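Transcriptional activator TenA-1 (Sulfolobus solfataricus P2, PDB 2QZC) is a TenA-family protein and a putative thiaminase, probably acting on thiamin or related pyrimidines. Local coordinates at residues Leu131-Ser142 and Tyr168-Leu179; Tyr141-Ile149 and Thr158-Thr166. All coordinates share one frame; numbering follows the deposited sequence. Where two conformers were deposited one is given.

In the fold
Of the three helices involved, helix 127-148 comes first in the chain and carries one segment of each contact. Its C-terminal end meets helix 154-164 after a short turn, and this is contact 2, a tight helical hairpin. The chain then passes directly into helix 166-179, which returns along the earlier turns of helix 127-148 and makes contact 1. The two loops are therefore nested, with contact 2 as the inner one. Y141 and S142 serve in both. K169 also joins them: its NZ reaches Y163 O and the carboxylate of D146. Together the contacts tie three successive helices of the heme oxygenase-like bundle, against which helices 38-63 and 186-208 also pack.

Contact 1: Leu131-Ser142 and Tyr168-Leu179; sequences LVAWTPCMFGYS and YKKRIEAILYAL. With GOL (glycerol), chain F.
I175 packs as a knob into a hole formed by L131, W134, T135 and M138 of the facing helix. The two helix segments run roughly antiparallel, with axes 10.1 Å apart. I175 CD1 lies 4.1 Å from the centroid of the W134 six-membered ring, an off-centre CH-pi contact. I175 CG2 instead meets L131 CD1 at 3.9 Å. The selenomethionine M138 is bent at both chi2 and chi3 (chi3 -61°), which brings its CE to I175 CD1 and beside the Y168 ring. Farther along, L179 divides its branches: CD1 touches V132 and CD2 faces T135. Toward the other end of the interface, I172 CG2 approaches the edge of the F139 ring at CD1, 3.8 Å away. I172 CD1 packs on M138 CB.

The polar contacts between the helices gather near S142. Y168 OH donates to M138 O at 2.8 Å, in the carbonyl plane and on a lone pair, at a C=O...donor angle of 114°. The same carbonyl receives only a weak helix bond from S142 N. K169 NZ donates to S142 OG at 2.8 Å. It also bonds to Y163 O and forms a salt bridge with D146. S142 OG shares a further hydrogen bond, also 2.8 Å, with O3 of a glycerol probably from the crystallisation liquor, whose C3 lies near the F139 ring. Apart from these, within one helix, T135 OG1, just before the kink at P136 and C137, donates to L131 O one turn back, at 2.7 Å.

The chemistry divides the interface. Aliphatic and aromatic groups fill most of it, next to helices 38-63 and 6-14. The buried hydroxyls of Y168 and T135 are spent on backbone carbonyls, and the ammonium of K169 is probably balanced by D146.

Contact 2: Tyr141-Ile149 and Thr158-Thr166; sequences YSIVGDYVI and TWASFYAST
An aromatic cluster of Y141, W159 and Y163 fills one side of this helix pair. Y141 turns its edge to the face of Y163, a T-shaped pair with centroids 5.2 Å apart and planes at 80°. The touching edge atom is Y141 CD2, 3.7 Å from Y163 CZ. F162 CD2 lies over the opposite face of Y163, toward the rim. Y163 CG is anti to its own carbonyl carbon (chi1 -58°), and this carries the ring in between F162 and Y141. Y163 CE2 in turn lies over a face of W159, toward the rim. V144 CG1 meets the W159 edge in the ring plane, 3.8 Å from CH2. With an alanine here in place of Y163 the ring is gone, which would probably leave a gap between Y141 and F162 and rob the Y141 edge and a W159 face of their partner.

The cluster closes a helical hairpin of the heme oxygenase-like bundle, where helix 127-148 turns back into helix 154-164. The axes of the two segments approach to 7.4 Å, at 130° between their directions. This closeness rests on small residues: G145 CA and A160 CA are only 4.4 Å apart. A side chain on G145 would run into Y163 CB. A160 CB rests against the backbone of V148 and I149, 3.4 Å from I149 N, and close to V148 CB. I149 CD1 reaches past it to S161.

No direct hydrogen bond joins the two segments. One water bridges them, donating to D146 OD1 at 2.8 Å and to A164 O at 2.9 Å. S165 OG donates to F162 O and accepts from Y168 N, so S165 caps the start of helix 166-179. Y141 OH bonds to Y44 OH, and an imidazole, probably from the crystallisation liquor, lies close to the Y141 side chain.

Contact 1: Leu131-Ser142 and Tyr168-Leu179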
loop_
_atom_site.group_PDB
_atom_site.type_symbol
_atom_site.label_atom_id
_atom_site.label_comp_id
_atom_site.label_asym_id
_atom_site.label_seq_id
_atom_site.Cartn_x
_atom_site.Cartn_y
_atom_site.Cartn_z
ATOM N N LEU A 131 -1.429 -13.904 0.431
ATOM C CA LEU A 131 0.022 -14.100 0.353
ATOM C C LEU A 131 0.386 -15.417 -0.308
ATOM O O LEU A 131 1.246 -15.446 -1.184
ATOM C CB LEU A 131 0.630 -13.948 1.773
ATOM C CG LEU A 131 2.111 -14.070 1.911
ATOM C CD1 LEU A 131 2.899 -13.079 1.042
ATOM C CD2 LEU A 131 2.426 -13.916 3.418
ATOM N N VAL A 132 -0.299 -16.490 0.074
ATOM C CA VAL A 132 -0.080 -17.779 -0.551
ATOM C C VAL A 132 -0.492 -17.715 -2.039
ATOM O O VAL A 132 0.246 -18.228 -2.909
ATOM C CB VAL A 132 -0.757 -18.925 0.218
ATOM C CG1 VAL A 132 -0.726 -20.232 -0.520
ATOM C CG2 VAL A 132 -0.090 -19.060 1.613
ATOM N N ALA A 133 -1.637 -17.078 -2.346
ATOM C CA ALA A 133 -2.075 -16.964 -3.738
ATOM C C ALA A 133 -1.137 -16.168 -4.619
ATOM O O ALA A 133 -1.076 -16.390 -5.818
ATOM C CB ALA A 133 -3.472 -16.348 -3.780
ATOM N N TRP A 134 -0.442 -15.204 -4.032
ATOM C CA TRP A 134 0.458 -14.282 -4.710
ATOM C C TRP A 134 1.872 -14.830 -4.900
ATOM O O TRP A 134 2.596 -14.389 -5.785
ATOM C CB TRP A 134 0.511 -13.006 -3.838
ATOM C CG TRP A 134 1.230 -11.834 -4.381
ATOM C CD1 TRP A 134 1.217 -11.384 -5.662
ATOM C CD2 TRP A 134 2.054 -10.919 -3.641
ATOM N NE1 TRP A 134 1.953 -10.222 -5.758
ATOM C CE2 TRP A 134 2.484 -9.909 -4.544
ATOM C CE3 TRP A 134 2.441 -10.845 -2.301
ATOM C CZ2 TRP A 134 3.360 -8.850 -4.147
ATOM C CZ3 TRP A 134 3.278 -9.784 -1.895
ATOM C CH2 TRP A 134 3.704 -8.814 -2.815
ATOM N N THR A 135 2.269 -15.819 -4.101
ATOM C CA THR A 135 3.655 -16.315 -4.109
ATOM C C THR A 135 4.080 -16.941 -5.433
ATOM O O THR A 135 5.173 -16.653 -5.877
ATOM C CB THR A 135 3.902 -17.219 -2.904
ATOM O OG1 THR A 135 3.755 -16.419 -1.725
ATOM C CG2 THR A 135 5.336 -17.767 -2.931
ATOM N N PRO A 136 3.213 -17.747 -6.111
ATOM C CA PRO A 136 3.682 -18.308 -7.399
ATOM C C PRO A 136 4.124 -17.282 -8.436
ATOM O O PRO A 136 5.186 -17.437 -9.057
ATOM C CB PRO A 136 2.469 -19.123 -7.855
ATOM C CG PRO A 136 1.856 -19.578 -6.542
ATOM C CD PRO A 136 1.935 -18.363 -5.693
ATOM N N CYS A 137 3.361 -16.208 -8.605
ATOM C CA CYS A 137 3.712 -15.154 -9.522
ATOM C C CYS A 137 5.056 -14.510 -9.158
ATOM O O CYS A 137 5.950 -14.378 -9.989
ATOM C CB CYS A 137 2.612 -14.113 -9.470
ATOM S SG CYS A 137 3.005 -12.676 -10.314
HETATM N N MSE A 138 5.205 -14.173 -7.886
HETATM C CA MSE A 138 6.399 -13.433 -7.465
HETATM C C MSE A 138 7.636 -14.287 -7.436
HETATM O O MSE A 138 8.653 -13.964 -8.076
HETATM C CB MSE A 138 6.140 -12.792 -6.101
HETATM C CG MSE A 138 4.991 -11.787 -6.095
HETATM SE SE MSE A 138 5.173 -10.244 -7.317
HETATM C CE MSE A 138 6.751 -9.489 -6.589
ATOM N N PHE A 139 7.544 -15.410 -6.776
ATOM C CA PHE A 139 8.691 -16.314 -6.632
ATOM C C PHE A 139 9.032 -16.972 -7.956
ATOM O O PHE A 139 10.213 -17.050 -8.328
ATOM C CB PHE A 139 8.439 -17.386 -5.539
ATOM C CG PHE A 139 9.655 -18.242 -5.232
ATOM C CD1 PHE A 139 10.597 -17.765 -4.355
ATOM C CD2 PHE A 139 9.824 -19.483 -5.821
ATOM C CE1 PHE A 139 11.706 -18.516 -4.063
ATOM C CE2 PHE A 139 10.966 -20.238 -5.550
ATOM C CZ PHE A 139 11.892 -19.739 -4.677
ATOM N N GLY A 140 8.021 -17.414 -8.699
ATOM C CA GLY A 140 8.245 -18.069 -9.960
ATOM C C GLY A 140 8.913 -17.153 -10.946
ATOM O O GLY A 140 9.791 -17.591 -11.685
ATOM N N TYR A 141 8.521 -15.884 -10.995
ATOM C CA TYR A 141 9.189 -14.959 -11.917
ATOM C C TYR A 141 10.664 -14.710 -11.553
ATOM O O TYR A 141 11.481 -14.464 -12.443
ATOM C CB TYR A 141 8.411 -13.650 -12.085
ATOM C CG TYR A 141 7.340 -13.691 -13.161
ATOM C CD1 TYR A 141 6.420 -14.753 -13.260
ATOM C CD2 TYR A 141 7.251 -12.689 -14.095
ATOM C CE1 TYR A 141 5.414 -14.769 -14.235
ATOM C CE2 TYR A 141 6.244 -12.687 -15.047
ATOM C CZ TYR A 141 5.374 -13.739 -15.177
ATOM O OH TYR A 141 4.400 -13.710 -16.148
ATOM N N SER A 142 11.002 -14.818 -10.279
ATOM C CA SER A 142 12.416 -14.723 -9.857
ATOM C C SER A 142 13.233 -15.844 -10.519
ATOM O O SER A 142 14.316 -15.593 -11.095
ATOM C CB SER A 142 12.514 -14.810 -8.339
ATOM O OG SER A 142 13.851 -14.536 -7.928
ATOM N N TYR A 168 14.752 -6.884 -7.279
ATOM C CA TYR A 168 13.651 -7.851 -7.292
ATOM C C TYR A 168 13.902 -8.941 -6.255
ATOM O O TYR A 168 12.960 -9.326 -5.537
ATOM C CB TYR A 168 13.450 -8.449 -8.679
ATOM C CG TYR A 168 12.152 -9.239 -8.775
ATOM C CD1 TYR A 168 10.939 -8.565 -8.961
ATOM C CD2 TYR A 168 12.151 -10.631 -8.753
ATOM C CE1 TYR A 168 9.735 -9.279 -9.027
ATOM C CE2 TYR A 168 10.952 -11.344 -8.823
ATOM C CZ TYR A 168 9.764 -10.656 -8.975
ATOM O OH TYR A 168 8.570 -11.334 -9.058
ATOM N N LYS A 169 15.139 -9.431 -6.131
ATOM C CA LYS A 169 15.425 -10.456 -5.123
ATOM C C LYS A 169 15.124 -9.977 -3.702
ATOM O O LYS A 169 14.646 -10.757 -2.869
ATOM C CB LYS A 169 16.865 -10.977 -5.191
ATOM C CG LYS A 169 17.304 -11.504 -6.559
ATOM C CD LYS A 169 16.287 -12.299 -7.335
ATOM C CE LYS A 169 16.898 -12.883 -8.595
ATOM N NZ LYS A 169 15.885 -13.522 -9.505
ATOM N N LYS A 170 15.371 -8.685 -3.437
ATOM C CA LYS A 170 15.051 -8.082 -2.124
ATOM C C LYS A 170 13.545 -8.098 -1.874
ATOM O O LYS A 170 13.092 -8.338 -0.741
ATOM C CB LYS A 170 15.612 -6.656 -2.001
ATOM C CG LYS A 170 17.107 -6.601 -1.835
ATOM C CD LYS A 170 17.536 -5.140 -1.758
ATOM C CE LYS A 170 19.037 -4.994 -1.570
ATOM N NZ LYS A 170 19.457 -3.557 -1.641
ATOM N N ARG A 171 12.760 -7.836 -2.928
ATOM C CA ARG A 171 11.303 -7.923 -2.819
ATOM C C ARG A 171 10.892 -9.349 -2.440
ATOM O O ARG A 171 10.043 -9.534 -1.548
ATOM C CB ARG A 171 10.597 -7.585 -4.125
ATOM C CG ARG A 171 10.473 -6.152 -4.517
ATOM C CD ARG A 171 9.563 -6.114 -5.773
ATOM N NE ARG A 171 9.348 -4.789 -6.335
ATOM C CZ ARG A 171 10.217 -4.091 -7.064
ATOM N NH1 ARG A 171 11.463 -4.517 -7.288
ATOM N NH2 ARG A 171 9.850 -2.898 -7.528
ATOM N N ILE A 172 11.472 -10.335 -3.120
ATOM C CA ILE A 172 11.169 -11.746 -2.842
ATOM C C ILE A 172 11.545 -12.106 -1.407
ATOM O O ILE A 172 10.808 -12.788 -0.705
ATOM C CB ILE A 172 11.784 -12.724 -3.855
ATOM C CG1 ILE A 172 11.341 -12.372 -5.272
ATOM C CG2 ILE A 172 11.508 -14.176 -3.473
ATOM C CD1 ILE A 172 9.812 -12.282 -5.481
ATOM N N GLU A 173 12.712 -11.647 -0.954
ATOM C CA GLU A 173 13.087 -11.902 0.432
ATOM C C GLU A 173 12.069 -11.370 1.435
ATOM O O GLU A 173 11.756 -12.061 2.392
ATOM C CB GLU A 173 14.479 -11.326 0.728
ATOM C CG GLU A 173 15.576 -12.099 0.039
ATOM C CD GLU A 173 16.964 -11.450 0.097
ATOM O OE1 GLU A 173 17.110 -10.311 0.604
ATOM O OE2 GLU A 173 17.887 -12.101 -0.425
ATOM N N ALA A 174 11.545 -10.160 1.197
ATOM C CA ALA A 174 10.536 -9.572 2.085
ATOM C C ALA A 174 9.222 -10.397 2.072
ATOM O O ALA A 174 8.585 -10.594 3.105
ATOM C CB ALA A 174 10.270 -8.120 1.708
ATOM N N ILE A 175 8.840 -10.883 0.885
ATOM C CA ILE A 175 7.642 -11.720 0.738
ATOM C C ILE A 175 7.818 -13.039 1.482
ATOM O O ILE A 175 6.920 -13.465 2.205
ATOM C CB ILE A 175 7.317 -11.917 -0.767
ATOM C CG1 ILE A 175 6.886 -10.575 -1.386
ATOM C CG2 ILE A 175 6.231 -13.045 -0.953
ATOM C CD1 ILE A 175 6.910 -10.543 -2.932
ATOM N N LEU A 176 8.994 -13.654 1.347
ATOM C CA LEU A 176 9.279 -14.926 2.020
ATOM C C LEU A 176 9.339 -14.754 3.539
ATOM O O LEU A 176 8.920 -15.663 4.240
ATOM C CB LEU A 176 10.525 -15.619 1.457
ATOM C CG LEU A 176 10.441 -16.116 -0.007
ATOM C CD1 LEU A 176 11.702 -16.859 -0.433
ATOM C CD2 LEU A 176 9.205 -17.016 -0.278
ATOM N N TYR A 177 9.861 -13.618 4.044
ATOM C CA TYR A 177 9.865 -13.317 5.485
ATOM C C TYR A 177 8.409 -13.306 6.013
ATOM O O TYR A 177 8.099 -13.842 7.086
ATOM C CB TYR A 177 10.601 -11.978 5.695
ATOM C CG TYR A 177 10.784 -11.485 7.117
ATOM C CD1 TYR A 177 11.400 -12.287 8.087
ATOM C CD2 TYR A 177 10.432 -10.172 7.473
ATOM C CE1 TYR A 177 11.588 -11.815 9.405
ATOM C CE2 TYR A 177 10.638 -9.680 8.785
ATOM C CZ TYR A 177 11.211 -10.511 9.737
ATOM O OH TYR A 177 11.404 -10.038 11.018
ATOM N N ALA A 178 7.502 -12.693 5.247
ATOM C CA ALA A 178 6.077 -12.678 5.614
ATOM C C ALA A 178 5.451 -14.080 5.500
ATOM O O ALA A 178 4.680 -14.488 6.347
ATOM C CB ALA A 178 5.294 -11.713 4.734
ATOM N N LEU A 179 5.789 -14.805 4.429
ATOM C CA LEU A 179 5.281 -16.166 4.227
ATOM C C LEU A 179 5.699 -17.116 5.344
ATOM O O LEU A 179 4.908 -18.001 5.707
ATOM C CB LEU A 179 5.707 -16.730 2.860
ATOM C CG LEU A 179 5.164 -18.088 2.413
ATOM C CD1 LEU A 179 3.640 -18.025 2.200
ATOM C CD2 LEU A 179 5.823 -18.523 1.128
HETATM C C1 GOL F . 15.868 -17.141 -7.458
HETATM O O1 GOL F . 16.763 -16.051 -7.629
HETATM C C2 GOL F . 15.623 -17.396 -5.969
HETATM O O2 GOL F . 15.489 -18.797 -5.739
HETATM C C3 GOL F . 14.383 -16.646 -5.468
HETATM O O3 GOL F . 14.533 -15.242 -5.348
#

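Contact 2: Tyr141-Ile149 and Thr158-Thr166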
loop_
_atom_site.group_PDB
_atom_site.type_symbol
_atom_site.label_atom_id
_atom_site.label_comp_id
_atom_site.label_asym_id
_atom_site.label_seq_id
_atom_site.Cartn_x
_atom_site.Cartn_y
_atom_site.Cartn_z
ATOM N N TYR A 141 8.521 -15.884 -10.995
ATOM C CA TYR A 141 9.189 -14.959 -11.917
ATOM C C TYR A 141 10.664 -14.710 -11.553
ATOM O O TYR A 141 11.481 -14.464 -12.443
ATOM C CB TYR A 141 8.411 -13.650 -12.085
ATOM C CG TYR A 141 7.340 -13.691 -13.161
ATOM C CD1 TYR A 141 6.420 -14.753 -13.260
ATOM C CD2 TYR A 141 7.251 -12.689 -14.095
ATOM C CE1 TYR A 141 5.414 -14.769 -14.235
ATOM C CE2 TYR A 141 6.244 -12.687 -15.047
ATOM C CZ TYR A 141 5.374 -13.739 -15.177
ATOM O OH TYR A 141 4.400 -13.710 -16.148
ATOM N N SER A 142 11.002 -14.818 -10.279
ATOM C CA SER A 142 12.416 -14.723 -9.857
ATOM C C SER A 142 13.233 -15.844 -10.519
ATOM O O SER A 142 14.316 -15.593 -11.095
ATOM C CB SER A 142 12.514 -14.810 -8.339
ATOM O OG SER A 142 13.851 -14.536 -7.928
ATOM N N ILE A 143 12.686 -17.068 -10.492
ATOM C CA ILE A 143 13.300 -18.277 -11.073
ATOM C C ILE A 143 13.410 -18.147 -12.589
ATOM O O ILE A 143 14.432 -18.477 -13.216
ATOM C CB ILE A 143 12.461 -19.554 -10.694
ATOM C CG1 ILE A 143 12.709 -19.881 -9.224
ATOM C CG2 ILE A 143 12.803 -20.789 -11.569
ATOM C CD1 ILE A 143 11.842 -20.984 -8.717
ATOM N N VAL A 144 12.330 -17.717 -13.196
ATOM C CA VAL A 144 12.274 -17.579 -14.637
ATOM C C VAL A 144 13.237 -16.509 -15.130
ATOM O O VAL A 144 13.915 -16.707 -16.143
ATOM C CB VAL A 144 10.825 -17.302 -15.104
ATOM C CG1 VAL A 144 10.754 -16.923 -16.609
ATOM C CG2 VAL A 144 9.922 -18.507 -14.773
ATOM N N GLY A 145 13.301 -15.388 -14.431
ATOM C CA GLY A 145 14.238 -14.329 -14.795
ATOM C C GLY A 145 15.676 -14.806 -14.742
ATOM O O GLY A 145 16.459 -14.492 -15.660
ATOM N N ASP A 146 16.042 -15.595 -13.728
ATOM C CA ASP A 146 17.422 -16.146 -13.641
ATOM C C ASP A 146 17.757 -17.044 -14.832
ATOM O O ASP A 146 18.938 -17.144 -15.223
ATOM C CB ASP A 146 17.634 -16.947 -12.367
ATOM C CG ASP A 146 17.578 -16.101 -11.118
ATOM O OD1 ASP A 146 17.675 -14.849 -11.165
ATOM O OD2 ASP A 146 17.430 -16.737 -10.051
ATOM N N TYR A 147 16.760 -17.709 -15.395
ATOM C CA TYR A 147 16.939 -18.582 -16.543
ATOM C C TYR A 147 17.017 -17.811 -17.860
ATOM O O TYR A 147 17.954 -17.971 -18.664
ATOM C CB TYR A 147 15.817 -19.604 -16.588
ATOM C CG TYR A 147 15.885 -20.585 -17.724
ATOM C CD1 TYR A 147 16.908 -21.511 -17.814
ATOM C CD2 TYR A 147 14.895 -20.609 -18.692
ATOM C CE1 TYR A 147 16.941 -22.437 -18.890
ATOM C CE2 TYR A 147 14.911 -21.510 -19.743
ATOM C CZ TYR A 147 15.922 -22.424 -19.837
ATOM O OH TYR A 147 15.893 -23.310 -20.908
ATOM N N VAL A 148 16.038 -16.949 -18.085
ATOM C CA VAL A 148 15.901 -16.226 -19.333
ATOM C C VAL A 148 16.949 -15.137 -19.555
ATOM O O VAL A 148 17.185 -14.739 -20.717
ATOM C CB VAL A 148 14.442 -15.691 -19.476
ATOM C CG1 VAL A 148 14.191 -14.838 -20.763
ATOM C CG2 VAL A 148 13.436 -16.859 -19.448
ATOM N N ILE A 149 17.623 -14.681 -18.491
ATOM C CA ILE A 149 18.687 -13.648 -18.637
ATOM C C ILE A 149 19.808 -14.089 -19.580
ATOM O O ILE A 149 20.470 -13.231 -20.153
ATOM C CB ILE A 149 19.240 -13.204 -17.241
ATOM C CG1 ILE A 149 20.018 -11.887 -17.317
ATOM C CG2 ILE A 149 20.022 -14.324 -16.556
ATOM C CD1 ILE A 149 19.213 -10.702 -17.765
ATOM N N THR A 158 16.379 -8.214 -21.747
ATOM C CA THR A 158 15.936 -6.968 -21.080
ATOM C C THR A 158 14.784 -7.238 -20.111
ATOM O O THR A 158 14.817 -6.781 -18.961
ATOM C CB THR A 158 15.508 -5.899 -22.094
ATOM O OG1 THR A 158 16.629 -5.553 -22.935
ATOM C CG2 THR A 158 15.016 -4.615 -21.391
ATOM N N TRP A 159 13.786 -7.989 -20.578
ATOM C CA TRP A 159 12.656 -8.358 -19.711
ATOM C C TRP A 159 13.153 -9.102 -18.488
ATOM O O TRP A 159 12.786 -8.766 -17.349
ATOM C CB TRP A 159 11.683 -9.233 -20.506
ATOM C CG TRP A 159 10.538 -9.806 -19.684
ATOM C CD1 TRP A 159 9.331 -9.210 -19.420
ATOM C CD2 TRP A 159 10.494 -11.090 -19.088
ATOM N NE1 TRP A 159 8.573 -10.027 -18.647
ATOM C CE2 TRP A 159 9.244 -11.187 -18.411
ATOM C CE3 TRP A 159 11.398 -12.147 -18.984
ATOM C CZ2 TRP A 159 8.875 -12.326 -17.692
ATOM C CZ3 TRP A 159 11.062 -13.249 -18.243
ATOM C CH2 TRP A 159 9.784 -13.346 -17.613
ATOM N N ALA A 160 14.002 -10.111 -18.704
ATOM C CA ALA A 160 14.523 -10.938 -17.621
ATOM C C ALA A 160 15.384 -10.184 -16.628
ATOM O O ALA A 160 15.380 -10.522 -15.432
ATOM C CB ALA A 160 15.288 -12.164 -18.160
ATOM N N SER A 161 16.073 -9.133 -17.086
ATOM C CA SER A 161 17.002 -8.397 -16.215
ATOM C C SER A 161 16.299 -7.784 -15.028
ATOM O O SER A 161 16.904 -7.691 -13.958
ATOM C CB SER A 161 17.779 -7.340 -16.998
ATOM O OG SER A 161 16.932 -6.280 -17.407
ATOM N N PHE A 162 15.026 -7.386 -15.182
ATOM C CA PHE A 162 14.297 -6.885 -14.026
ATOM C C PHE A 162 14.111 -7.972 -12.939
ATOM O O PHE A 162 14.412 -7.762 -11.761
ATOM C CB PHE A 162 12.972 -6.289 -14.408
ATOM C CG PHE A 162 12.148 -5.916 -13.214
ATOM C CD1 PHE A 162 12.663 -5.024 -12.247
ATOM C CD2 PHE A 162 10.903 -6.504 -12.997
ATOM C CE1 PHE A 162 11.922 -4.709 -11.094
ATOM C CE2 PHE A 162 10.153 -6.173 -11.869
ATOM C CZ PHE A 162 10.668 -5.275 -10.914
ATOM N N TYR A 163 13.652 -9.144 -13.366
ATOM C CA TYR A 163 13.388 -10.242 -12.446
ATOM C C TYR A 163 14.635 -10.899 -11.881
ATOM O O TYR A 163 14.557 -11.517 -10.822
ATOM C CB TYR A 163 12.437 -11.256 -13.105
ATOM C CG TYR A 163 11.143 -10.593 -13.512
ATOM C CD1 TYR A 163 10.247 -10.190 -12.556
ATOM C CD2 TYR A 163 10.828 -10.336 -14.831
ATOM C CE1 TYR A 163 9.085 -9.529 -12.889
ATOM C CE2 TYR A 163 9.641 -9.689 -15.170
ATOM C CZ TYR A 163 8.766 -9.301 -14.194
ATOM O OH TYR A 163 7.574 -8.662 -14.521
ATOM N N ALA A 164 15.762 -10.785 -12.607
ATOM C CA ALA A 164 17.069 -11.280 -12.165
ATOM C C ALA A 164 17.804 -10.266 -11.262
ATOM O O ALA A 164 18.839 -10.619 -10.671
ATOM C CB ALA A 164 17.945 -11.626 -13.415
ATOM N N SER A 165 17.287 -9.045 -11.118
ATOM C CA SER A 165 17.980 -7.958 -10.405
ATOM C C SER A 165 17.981 -8.120 -8.893
ATOM O O SER A 165 17.103 -8.789 -8.327
ATOM C CB SER A 165 17.341 -6.599 -10.726
ATOM O OG SER A 165 16.061 -6.444 -10.127
ATOM N N THR A 166 18.966 -7.488 -8.249
ATOM C CA THR A 166 19.045 -7.553 -6.792
ATOM C C THR A 166 17.829 -6.874 -6.151
ATOM O O THR A 166 17.363 -7.350 -5.116
ATOM C CB THR A 166 20.395 -7.014 -6.236
ATOM O OG1 THR A 166 20.683 -5.748 -6.832
ATOM C CG2 THR A 166 21.500 -8.009 -6.561
HETATM O O HOH W 1 19.958 -13.310 -10.846
#